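Local coordinates for FERM, ARHGEF and pleckstrin domain-containing protein 2 (Mus musculus, PDB 6D2K), which activates the small GTPase RAC1 as a guanine nucleotide exchange factor, acts in semaphorin and integrin signalling, and is represented by its FERM domain, at residues 233-238 with 245-250; 6-11 with 71-76; 103-108 with 182-187; 20-25 with 35-40. All coordinates share one frame; numbering follows the deposited sequence. Where two conformers were deposited one is given.

Contact 1: 233-238 with 245-250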
# COMPACT_ATOMS: atom_id res chain seq x y z
N LYS A 233 8.04 -17.48 -13.94
CA LYS A 233 7.63 -17.66 -15.34
C LYS A 233 7.77 -16.38 -16.15
O LYS A 233 7.57 -16.38 -17.36
CB LYS A 233 6.18 -18.13 -15.42
CG LYS A 233 5.91 -19.41 -14.64
CD LYS A 233 4.43 -19.73 -14.63
CE LYS A 233 4.14 -20.91 -13.70
NZ LYS A 233 2.69 -21.26 -13.72
N VAL A 234 8.12 -15.29 -15.48
CA VAL A 234 8.22 -13.99 -16.13
C VAL A 234 9.64 -13.75 -16.59
O VAL A 234 10.57 -13.70 -15.79
CB VAL A 234 7.80 -12.87 -15.16
CG1 VAL A 234 8.04 -11.50 -15.77
CG2 VAL A 234 6.34 -13.05 -14.76
N ARG A 235 9.83 -13.61 -17.91
CA ARG A 235 11.14 -13.40 -18.48
C ARG A 235 11.48 -11.92 -18.60
O ARG A 235 12.63 -11.53 -18.44
CB ARG A 235 11.21 -14.04 -19.87
CG ARG A 235 10.71 -15.48 -19.91
CD ARG A 235 11.85 -16.46 -19.77
NE ARG A 235 11.99 -16.94 -18.40
CZ ARG A 235 11.36 -18.00 -17.92
NH1 ARG A 235 10.55 -18.69 -18.70
NH2 ARG A 235 11.55 -18.36 -16.66
N LYS A 236 10.47 -11.10 -18.90
CA LYS A 236 10.70 -9.66 -19.04
C LYS A 236 9.41 -8.87 -18.91
O LYS A 236 8.35 -9.34 -19.29
CB LYS A 236 11.34 -9.35 -20.40
CG LYS A 236 11.78 -7.89 -20.53
CD LYS A 236 12.53 -7.62 -21.82
CE LYS A 236 13.25 -6.28 -21.75
NZ LYS A 236 13.92 -5.91 -23.03
N LEU A 237 9.51 -7.68 -18.33
CA LEU A 237 8.39 -6.74 -18.30
C LEU A 237 8.80 -5.51 -19.09
O LEU A 237 9.90 -4.98 -18.91
CB LEU A 237 8.08 -6.34 -16.85
CG LEU A 237 7.66 -7.46 -15.92
CD1 LEU A 237 7.45 -6.90 -14.53
CD2 LEU A 237 6.39 -8.16 -16.42
N SER A 238 7.90 -5.05 -19.95
CA SER A 238 8.14 -3.88 -20.79
C SER A 238 6.88 -3.04 -20.89
O SER A 238 5.79 -3.50 -20.58
CB SER A 238 8.54 -4.30 -22.21
OG SER A 238 9.69 -5.10 -22.17
N LEU A 245 3.52 -5.02 -21.36
CA LEU A 245 3.93 -6.27 -22.00
C LEU A 245 4.60 -7.23 -21.02
O LEU A 245 5.58 -6.88 -20.38
CB LEU A 245 4.89 -5.99 -23.17
CG LEU A 245 4.33 -5.34 -24.45
CD1 LEU A 245 3.79 -3.95 -24.19
CD2 LEU A 245 5.40 -5.29 -25.52
N ILE A 246 4.06 -8.44 -20.89
CA ILE A 246 4.68 -9.45 -20.04
C ILE A 246 5.22 -10.57 -20.91
O ILE A 246 4.43 -11.23 -21.59
CB ILE A 246 3.68 -10.09 -19.07
CG1 ILE A 246 2.88 -9.04 -18.31
CG2 ILE A 246 4.42 -10.99 -18.08
CD1 ILE A 246 1.83 -9.63 -17.39
N LYS A 247 6.53 -10.77 -20.91
CA LYS A 247 7.10 -11.92 -21.62
C LYS A 247 7.14 -13.10 -20.66
O LYS A 247 7.69 -12.98 -19.55
CB LYS A 247 8.50 -11.60 -22.15
CG LYS A 247 9.07 -12.70 -23.03
CD LYS A 247 10.47 -12.35 -23.50
CE LYS A 247 11.18 -13.60 -23.99
NZ LYS A 247 12.59 -13.32 -24.40
N LEU A 248 6.56 -14.23 -21.08
CA LEU A 248 6.17 -15.34 -20.19
C LEU A 248 6.46 -16.68 -20.86
O LEU A 248 6.94 -16.71 -21.98
CB LEU A 248 4.66 -15.26 -19.96
CG LEU A 248 4.06 -15.24 -18.56
CD1 LEU A 248 4.78 -14.26 -17.66
CD2 LEU A 248 2.58 -14.90 -18.67
N HIS A 249 6.12 -17.78 -20.20
CA HIS A 249 6.16 -19.09 -20.88
C HIS A 249 5.20 -19.06 -22.07
O HIS A 249 4.08 -18.56 -21.94
CB HIS A 249 5.71 -20.21 -19.95
CG HIS A 249 6.65 -20.49 -18.83
ND1 HIS A 249 7.89 -19.89 -18.72
CD2 HIS A 249 6.54 -21.31 -17.76
CE1 HIS A 249 8.49 -20.33 -17.63
NE2 HIS A 249 7.69 -21.19 -17.03
N PRO A 250 5.62 -19.60 -23.22
CA PRO A 250 4.80 -19.57 -24.44
C PRO A 250 3.57 -20.47 -24.38
O PRO A 250 3.56 -21.47 -23.66
CB PRO A 250 5.76 -20.09 -25.52
CG PRO A 250 6.74 -20.93 -24.77
CD PRO A 250 6.94 -20.21 -23.46
O HOH W 1 8.28 -7.63 -22.09

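Contact 2: 6-11 with 71-76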
# COMPACT_ATOMS: atom_id res chain seq x y z
N LYS A 6 16.54 28.38 -1.37
CA LYS A 6 15.32 28.47 -0.59
C LYS A 6 14.69 27.08 -0.54
O LYS A 6 14.66 26.37 -1.54
CB LYS A 6 14.34 29.46 -1.21
CG LYS A 6 13.17 29.85 -0.31
CD LYS A 6 12.16 30.70 -1.07
CE LYS A 6 11.82 30.05 -2.41
NZ LYS A 6 10.65 30.69 -3.08
N HIS A 7 14.22 26.68 0.64
CA HIS A 7 13.65 25.34 0.81
C HIS A 7 12.14 25.37 0.58
O HIS A 7 11.49 26.38 0.86
CB HIS A 7 13.94 24.81 2.22
CG HIS A 7 15.36 24.38 2.44
ND1 HIS A 7 16.44 25.12 1.99
CD2 HIS A 7 15.87 23.31 3.09
CE1 HIS A 7 17.56 24.51 2.35
NE2 HIS A 7 17.24 23.42 3.02
N MET A 8 11.59 24.26 0.09
CA MET A 8 10.14 24.09 0.04
C MET A 8 9.67 23.36 1.30
O MET A 8 10.38 22.53 1.85
CB MET A 8 9.71 23.34 -1.22
CG MET A 8 10.35 21.97 -1.41
SD MET A 8 9.92 21.19 -2.99
CE MET A 8 8.14 21.04 -2.84
N ARG A 9 8.46 23.70 1.75
CA ARG A 9 7.86 23.09 2.93
C ARG A 9 7.02 21.93 2.47
O ARG A 9 6.11 22.11 1.66
CB ARG A 9 6.97 24.10 3.66
CG ARG A 9 6.27 23.55 4.90
CD ARG A 9 7.28 23.15 5.95
NE ARG A 9 7.12 23.88 7.21
CZ ARG A 9 7.67 25.06 7.48
NH1 ARG A 9 8.42 25.67 6.57
NH2 ARG A 9 7.47 25.63 8.66
N ILE A 10 7.33 20.74 2.95
CA ILE A 10 6.58 19.57 2.53
C ILE A 10 5.86 18.97 3.74
O ILE A 10 6.48 18.74 4.76
CB ILE A 10 7.52 18.53 1.89
CG1 ILE A 10 8.20 19.15 0.67
CG2 ILE A 10 6.75 17.28 1.50
CD1 ILE A 10 9.15 18.24 -0.05
N ARG A 11 4.55 18.77 3.62
CA ARG A 11 3.79 18.12 4.69
C ARG A 11 3.80 16.62 4.47
O ARG A 11 3.44 16.14 3.39
CB ARG A 11 2.36 18.65 4.72
CG ARG A 11 2.25 20.14 5.03
CD ARG A 11 0.81 20.65 4.99
NE ARG A 11 -0.03 20.03 6.01
CZ ARG A 11 0.01 20.32 7.31
NH1 ARG A 11 0.89 21.21 7.76
NH2 ARG A 11 -0.80 19.71 8.16
N ARG A 71 10.53 18.37 -9.38
CA ARG A 71 10.10 17.87 -10.68
C ARG A 71 9.00 16.81 -10.59
O ARG A 71 8.31 16.54 -11.57
CB ARG A 71 11.29 17.33 -11.46
N GLN A 72 8.87 16.21 -9.42
CA GLN A 72 7.84 15.21 -9.15
C GLN A 72 6.58 15.81 -8.53
O GLN A 72 5.46 15.51 -8.95
CB GLN A 72 8.40 14.16 -8.19
CG GLN A 72 9.66 13.48 -8.70
CD GLN A 72 10.05 12.30 -7.84
OE1 GLN A 72 9.28 11.36 -7.70
NE2 GLN A 72 11.25 12.36 -7.26
N VAL A 73 6.74 16.67 -7.53
CA VAL A 73 5.56 17.17 -6.82
C VAL A 73 4.95 18.45 -7.43
O VAL A 73 3.73 18.56 -7.55
CB VAL A 73 5.81 17.27 -5.30
CG1 VAL A 73 6.03 15.87 -4.71
CG2 VAL A 73 7.01 18.14 -5.00
N ARG A 74 5.80 19.40 -7.83
CA ARG A 74 5.37 20.56 -8.63
C ARG A 74 4.72 21.70 -7.84
O ARG A 74 4.50 22.79 -8.39
CB ARG A 74 4.42 20.13 -9.76
CG ARG A 74 4.94 18.99 -10.61
CD ARG A 74 6.44 19.13 -10.84
NE ARG A 74 6.81 19.68 -12.15
CZ ARG A 74 6.15 20.62 -12.81
NH1 ARG A 74 6.60 21.04 -13.99
NH2 ARG A 74 5.04 21.16 -12.32
N LYS A 75 4.39 21.45 -6.58
CA LYS A 75 3.71 22.45 -5.78
C LYS A 75 4.65 23.03 -4.73
O LYS A 75 4.75 22.51 -3.62
CB LYS A 75 2.50 21.81 -5.10
CG LYS A 75 1.57 21.13 -6.07
CD LYS A 75 0.49 20.34 -5.36
CE LYS A 75 -0.42 19.64 -6.36
NZ LYS A 75 -1.54 18.94 -5.69
N PRO A 76 5.37 24.10 -5.09
CA PRO A 76 6.39 24.68 -4.21
C PRO A 76 5.82 25.14 -2.88
O PRO A 76 6.51 25.08 -1.85
CB PRO A 76 6.89 25.90 -5.00
CG PRO A 76 5.86 26.14 -6.07
CD PRO A 76 5.34 24.78 -6.40
O HOH W 2 7.02 26.07 0.64
O HOH W 3 5.62 22.58 -0.76

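Contact 3: 103-108 with 182-187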
# COMPACT_ATOMS: atom_id res chain seq x y z
N LEU A 103 3.71 -0.27 12.27
CA LEU A 103 3.40 0.50 11.06
C LEU A 103 2.59 -0.31 10.05
O LEU A 103 1.68 0.22 9.41
CB LEU A 103 4.67 1.05 10.41
CG LEU A 103 5.41 2.11 11.23
CD1 LEU A 103 6.51 2.72 10.38
CD2 LEU A 103 4.47 3.19 11.78
N PHE A 104 2.89 -1.61 9.91
CA PHE A 104 2.11 -2.44 8.99
C PHE A 104 0.65 -2.56 9.45
O PHE A 104 -0.26 -2.54 8.63
CB PHE A 104 2.73 -3.83 8.81
CG PHE A 104 3.64 -3.94 7.61
CD1 PHE A 104 3.22 -4.63 6.48
CD2 PHE A 104 4.90 -3.36 7.60
CE1 PHE A 104 4.03 -4.73 5.35
CE2 PHE A 104 5.73 -3.47 6.47
CZ PHE A 104 5.29 -4.15 5.35
N ALA A 105 0.43 -2.71 10.75
CA ALA A 105 -0.95 -2.76 11.24
C ALA A 105 -1.69 -1.46 10.93
O ALA A 105 -2.88 -1.50 10.57
CB ALA A 105 -0.98 -3.05 12.75
N LEU A 106 -1.00 -0.33 11.05
CA LEU A 106 -1.60 0.98 10.73
C LEU A 106 -1.90 1.08 9.24
O LEU A 106 -2.90 1.66 8.83
CB LEU A 106 -0.68 2.14 11.14
CG LEU A 106 -0.52 2.38 12.66
CD1 LEU A 106 0.34 3.61 12.91
CD2 LEU A 106 -1.90 2.54 13.29
N GLN A 107 -1.03 0.50 8.41
CA GLN A 107 -1.25 0.52 6.97
C GLN A 107 -2.49 -0.29 6.62
O GLN A 107 -3.33 0.12 5.81
CB GLN A 107 -0.03 -0.04 6.24
CG GLN A 107 -0.24 -0.27 4.73
CD GLN A 107 -0.34 1.01 3.95
OE1 GLN A 107 -1.33 1.25 3.25
NE2 GLN A 107 0.66 1.83 4.05
N LEU A 108 -2.61 -1.46 7.24
CA LEU A 108 -3.76 -2.32 6.98
C LEU A 108 -5.05 -1.67 7.48
O LEU A 108 -6.09 -1.80 6.84
CB LEU A 108 -3.54 -3.70 7.60
CG LEU A 108 -2.41 -4.45 6.89
CD1 LEU A 108 -1.96 -5.60 7.78
CD2 LEU A 108 -2.83 -4.94 5.48
N GLN A 182 -1.83 -10.08 15.56
CA GLN A 182 -3.08 -10.70 15.12
C GLN A 182 -3.63 -10.01 13.88
O GLN A 182 -4.18 -10.66 13.01
CB GLN A 182 -4.11 -10.67 16.24
CG GLN A 182 -3.65 -11.43 17.46
CD GLN A 182 -4.33 -12.75 17.58
OE1 GLN A 182 -5.02 -13.02 18.57
NE2 GLN A 182 -4.15 -13.59 16.57
N VAL A 183 -3.52 -8.68 13.82
CA VAL A 183 -3.97 -7.96 12.63
C VAL A 183 -3.21 -8.47 11.39
O VAL A 183 -3.82 -8.75 10.35
CB VAL A 183 -3.82 -6.43 12.80
CG1 VAL A 183 -3.98 -5.71 11.45
CG2 VAL A 183 -4.83 -5.90 13.81
N LEU A 184 -1.89 -8.60 11.53
CA LEU A 184 -1.04 -9.07 10.44
C LEU A 184 -1.38 -10.50 10.04
O LEU A 184 -1.40 -10.84 8.86
CB LEU A 184 0.45 -8.97 10.78
CG LEU A 184 0.98 -7.63 11.31
CD1 LEU A 184 2.51 -7.61 11.32
CD2 LEU A 184 0.44 -6.46 10.53
N GLU A 185 -1.65 -11.34 11.04
CA GLU A 185 -1.95 -12.75 10.80
C GLU A 185 -3.26 -12.93 10.04
O GLU A 185 -3.36 -13.77 9.12
CB GLU A 185 -2.00 -13.49 12.14
CG GLU A 185 -0.64 -13.98 12.57
CD GLU A 185 -0.06 -14.96 11.55
OE1 GLU A 185 1.10 -14.77 11.13
OE2 GLU A 185 -0.78 -15.91 11.17
N ILE A 186 -4.27 -12.16 10.43
CA ILE A 186 -5.56 -12.18 9.75
C ILE A 186 -5.41 -11.61 8.34
O ILE A 186 -5.82 -12.23 7.37
CB ILE A 186 -6.60 -11.35 10.52
CG1 ILE A 186 -6.98 -12.04 11.84
CG2 ILE A 186 -7.84 -11.14 9.67
CD1 ILE A 186 -7.71 -11.14 12.84
N ALA A 187 -4.82 -10.42 8.24
CA ALA A 187 -4.73 -9.73 6.95
C ALA A 187 -3.93 -10.47 5.90
O ALA A 187 -4.28 -10.44 4.72
CB ALA A 187 -4.15 -8.35 7.15

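Contact 4: 20-25 with 35-40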
# COMPACT_ATOMS: atom_id res chain seq x y z
N GLU A 20 3.92 15.75 9.85
CA GLU A 20 5.22 16.33 10.15
C GLU A 20 5.67 17.18 8.97
O GLU A 20 5.42 16.82 7.83
CB GLU A 20 6.25 15.24 10.46
CG GLU A 20 6.40 14.92 11.94
CD GLU A 20 6.97 16.08 12.75
OE1 GLU A 20 6.17 16.91 13.23
OE2 GLU A 20 8.21 16.18 12.90
N LEU A 21 6.31 18.31 9.26
CA LEU A 21 6.74 19.25 8.23
C LEU A 21 8.23 19.10 7.96
O LEU A 21 9.03 19.02 8.90
CB LEU A 21 6.42 20.68 8.67
CG LEU A 21 4.97 20.92 9.11
CD1 LEU A 21 4.83 22.28 9.77
CD2 LEU A 21 4.01 20.79 7.94
N PHE A 22 8.60 19.03 6.68
CA PHE A 22 10.00 18.88 6.29
C PHE A 22 10.37 19.96 5.30
O PHE A 22 9.69 20.12 4.29
CB PHE A 22 10.26 17.51 5.68
CG PHE A 22 10.02 16.37 6.62
CD1 PHE A 22 11.08 15.75 7.26
CD2 PHE A 22 8.74 15.92 6.88
CE1 PHE A 22 10.87 14.69 8.13
CE2 PHE A 22 8.52 14.88 7.75
CZ PHE A 22 9.58 14.26 8.38
N ASP A 23 11.44 20.69 5.58
CA ASP A 23 11.91 21.72 4.68
C ASP A 23 13.08 21.20 3.87
O ASP A 23 14.05 20.69 4.42
CB ASP A 23 12.30 22.97 5.47
CG ASP A 23 11.11 23.62 6.14
OD1 ASP A 23 10.08 23.83 5.45
OD2 ASP A 23 11.19 23.93 7.34
N ILE A 24 12.98 21.29 2.55
CA ILE A 24 14.00 20.69 1.70
C ILE A 24 14.20 21.53 0.45
O ILE A 24 13.28 22.19 -0.02
CB ILE A 24 13.60 19.27 1.30
CG1 ILE A 24 14.77 18.52 0.68
CG2 ILE A 24 12.41 19.30 0.36
CD1 ILE A 24 14.58 17.02 0.66
N GLU A 25 15.42 21.50 -0.08
CA GLU A 25 15.71 22.18 -1.34
C GLU A 25 15.04 21.42 -2.47
O GLU A 25 15.25 20.22 -2.63
CB GLU A 25 17.21 22.28 -1.58
CG GLU A 25 17.92 23.17 -0.58
CD GLU A 25 19.42 23.16 -0.75
OE1 GLU A 25 20.05 22.14 -0.43
OE2 GLU A 25 19.96 24.19 -1.21
N THR A 35 15.04 9.85 3.58
CA THR A 35 15.94 9.68 4.73
C THR A 35 15.61 10.57 5.93
O THR A 35 15.73 10.13 7.08
CB THR A 35 17.42 9.86 4.30
OG1 THR A 35 17.78 8.80 3.40
CG2 THR A 35 18.33 9.82 5.52
N GLN A 36 15.19 11.82 5.70
CA GLN A 36 14.76 12.66 6.81
C GLN A 36 13.55 12.02 7.49
O GLN A 36 13.44 12.06 8.72
CB GLN A 36 14.44 14.09 6.35
CG GLN A 36 15.68 14.89 5.93
CD GLN A 36 15.40 16.38 5.76
OE1 GLN A 36 14.33 16.88 6.10
NE2 GLN A 36 16.39 17.11 5.24
N VAL A 37 12.66 11.43 6.71
CA VAL A 37 11.48 10.80 7.28
C VAL A 37 11.86 9.56 8.07
O VAL A 37 11.35 9.35 9.17
CB VAL A 37 10.42 10.44 6.23
CG1 VAL A 37 9.29 9.66 6.88
CG2 VAL A 37 9.90 11.71 5.56
N TRP A 38 12.74 8.74 7.51
CA TRP A 38 13.18 7.52 8.20
C TRP A 38 13.86 7.86 9.52
O TRP A 38 13.77 7.12 10.49
CB TRP A 38 14.14 6.69 7.34
CG TRP A 38 13.65 6.29 5.95
CD1 TRP A 38 14.43 5.92 4.90
CD2 TRP A 38 12.29 6.25 5.47
NE1 TRP A 38 13.65 5.64 3.80
CE2 TRP A 38 12.34 5.84 4.13
CE3 TRP A 38 11.05 6.53 6.05
CZ2 TRP A 38 11.18 5.70 3.35
CZ3 TRP A 38 9.90 6.38 5.27
CH2 TRP A 38 9.98 5.97 3.94
N LYS A 39 14.56 9.00 9.55
CA LYS A 39 15.23 9.46 10.77
C LYS A 39 14.24 9.96 11.80
O LYS A 39 14.34 9.64 12.98
CB LYS A 39 16.21 10.58 10.44
CG LYS A 39 17.53 10.12 9.87
CD LYS A 39 18.65 11.10 10.23
CE LYS A 39 18.11 12.46 10.69
NZ LYS A 39 17.65 12.46 12.12
N HIS A 40 13.29 10.79 11.36
CA HIS A 40 12.26 11.28 12.24
C HIS A 40 11.56 10.10 12.92
O HIS A 40 11.21 10.19 14.09
CB HIS A 40 11.24 12.13 11.48
CG HIS A 40 10.02 12.46 12.27
ND1 HIS A 40 10.01 13.45 13.23
CD2 HIS A 40 8.79 11.91 12.28
CE1 HIS A 40 8.81 13.51 13.78
NE2 HIS A 40 8.05 12.59 13.22
O HOH W 4 13.53 19.20 7.33

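Contact 1: 233-238 with 245-250
K233 lays the aliphatic part of its side chain over the imidazole of H249, and the two side chains cross at about a right angle. Its CB sits above the middle of the H249 ring, 3.8 Å from the centroid and 11° off the ring normal, in a CH-pi contact. With chi1 at -56°, CG is anti to the carbonyl carbon and lies 3.5 Å from H249 NE2. CD follows at 4.1 Å from H249 CD2. Beyond it the extended chain carries its charge off, leaving NZ 6.0 Å from H249 NE2. A lysine suits this exposed place, since its methylenes pack on the ring while its ammonium stays away from it.

The two segments belong to the beta hairpin of strands 236-240 and 243-247, at the edge of the antiparallel sheet in the PH-like C-terminal lobe of the FERM domain. R235 and K236 both face K247 in a classic beta bulge. K247 O accepts R235 N at 2.8 Å and, more weakly, K236 N at 3.4 Å. K236 with K247 and S238 with L245 form hydrogen-bonded pairs, and a water joins S238 OG to L245 O. Between them, L237 and I246 form a non-hydrogen-bonded pair and lie side by side, L237 CD2 being 3.8 Å from I246 CG2. V234 CG2 meets L248 CD1 at 3.5 Å. F229 touches both I246 and L248 from strand 224-230, and W274 donates its indole N-H to L237 O.

Contact 2: 6-11 with 71-76
M8 reaches from its strand to V73 with the very end of its side chain, CE standing 3.8 Å from V73 CG2. The same methyl lies 3.8 Å from K75 O, and M8 CB approaches P76 O to 3.7 Å. A chi3 of -62° bends the M8 chain at its last torsion and turns CE to V73. An unbranched, flexible thioether suits this buried site, because it can make that bend and bring its methyl against the valine.

A second tier of contact is made through water. One molecule accepts from R9 N at 3.0 Å and donates to P76 O at 2.7 Å, bridging the strand to the loop. Another lies between R9 O and K75 O, on the same two stretches of backbone.

Further out, strand 8-13 is held between strands 19-24 and 79-85 in the ubiquitin-like N-terminal lobe of the FERM domain. A79 touches both M8 and V73 and so lines the same apolar patch. R9 points its guanidinium elsewhere, into a salt bridge with D23. After helix 69-73 the chain turns at R74, whose positive phi of 81° takes it out of the helix toward K75 and P76. One methyl pair is thus apolar and nondirectional, the same methionine also lies against two backbone carbonyl oxygens, and the polar link between the backbones runs through water.

Contact 3: 103-108 with 182-187
L108 and L184 meet at the heart of a helix pair in the central lobe of the FERM domain, its all-helical part. Helices 98-113 and 176-187 contribute the two segments, whose axes come within 9.4 Å and cross at 53°. Every residue that takes part is buried.

Methyl-to-methyl contact does most of the work. The side chains of L108 and L184 cross at about a right angle, with L108 CD1 at 3.7 Å from L184 CD2. L108 CD1 also reaches the small A187, whose CB is 3.6 Å away, and touches V183 CG1 more loosely at 4.2 Å. With chi1 of -67°, L108 CG stands anti to the carbonyl carbon, and from it CD1 extends to all three partners. A branched leucine suits such a junction, while the alanines suit places where the backbones come near each other: the CA atoms of A105 and V183 are 6.2 Å apart. A105 CB touches V183 CG1 across this narrow part of the interface.

Aromatic groups enter only indirectly. F104 offers its CB to L184 CD2, but its ring leads away from the other helix and touches P89, L95 and V85.

Hydrogen bonding stays within each helix, as from L108 N to F104 O and from A187 N to V183 O, so these amide and carbonyl groups are satisfied within their own helix. Helix 121-136 also packs on helix 176-187, touching V183 and I186. One methyl also meets backbone: L184 CD2 rests 3.8 Å from A105 N.

Contact 4: 20-25 with 35-40
The F22 ring has V37 CG2 over one face, 3.8 Å above the plane and displaced toward the rim, in a CH-pi contact. At its edge, in plane, lies Q36 OE1, 3.6 Å from F22 CD1, and H40 CB also approaches the edge, 4.1 Å from F22 CZ. Across one face of the H40 imidazole comes E20 CB, offset toward the rim. The carboxylate plane of E20 is turned 23° from the H40 ring; E20 OE2 lies 3.3 Å from H40 ND1, at an angle too poor for a hydrogen bond.

The first bond of the F22 side chain points toward the helix, and chi1 of -63° sets CG anti to the carbonyl carbon. This is the beta-grasp arrangement of ubiquitin-like folds: helix 30-41 packs on the sheet whose edge strand is 19-24. A large flat residue suits the place because one ring can meet three helix positions, with L33 touching it as well. An alanine in place of F22 would probably open a gap beneath V37 CG2 and between the strand and the helix, leaving Q36 and H40 without the ring they lie against.

Nearer the surface the link turns polar. Q36 runs antiparallel to the F22 side chain, its amide plane 39° from the ring, and a water donates to its OE1 at 2.7 Å while accepting from D23 N at 3.1 Å.

How the contacts relate
Contact 3 is the fully buried member, made of aliphatic groups between two helices of the central lobe. Contact 1 lies at the surface of the PH-like lobe, where backbone pairing dominates and charged or polar side chains lie at the exposed surface. Contacts 2 and 4 are partly buried and share the N-terminal lobe, their centres about 12 Å apart. They hold different partners of one sheet: strands 8-13 and 19-24 are neighbours in it, joined by a probable hydrogen bond from M8 N to I24 O. Each combines an apolar contact with a bridging water. Contact 1 stands about 20 Å or more, between nearest atoms, from the others.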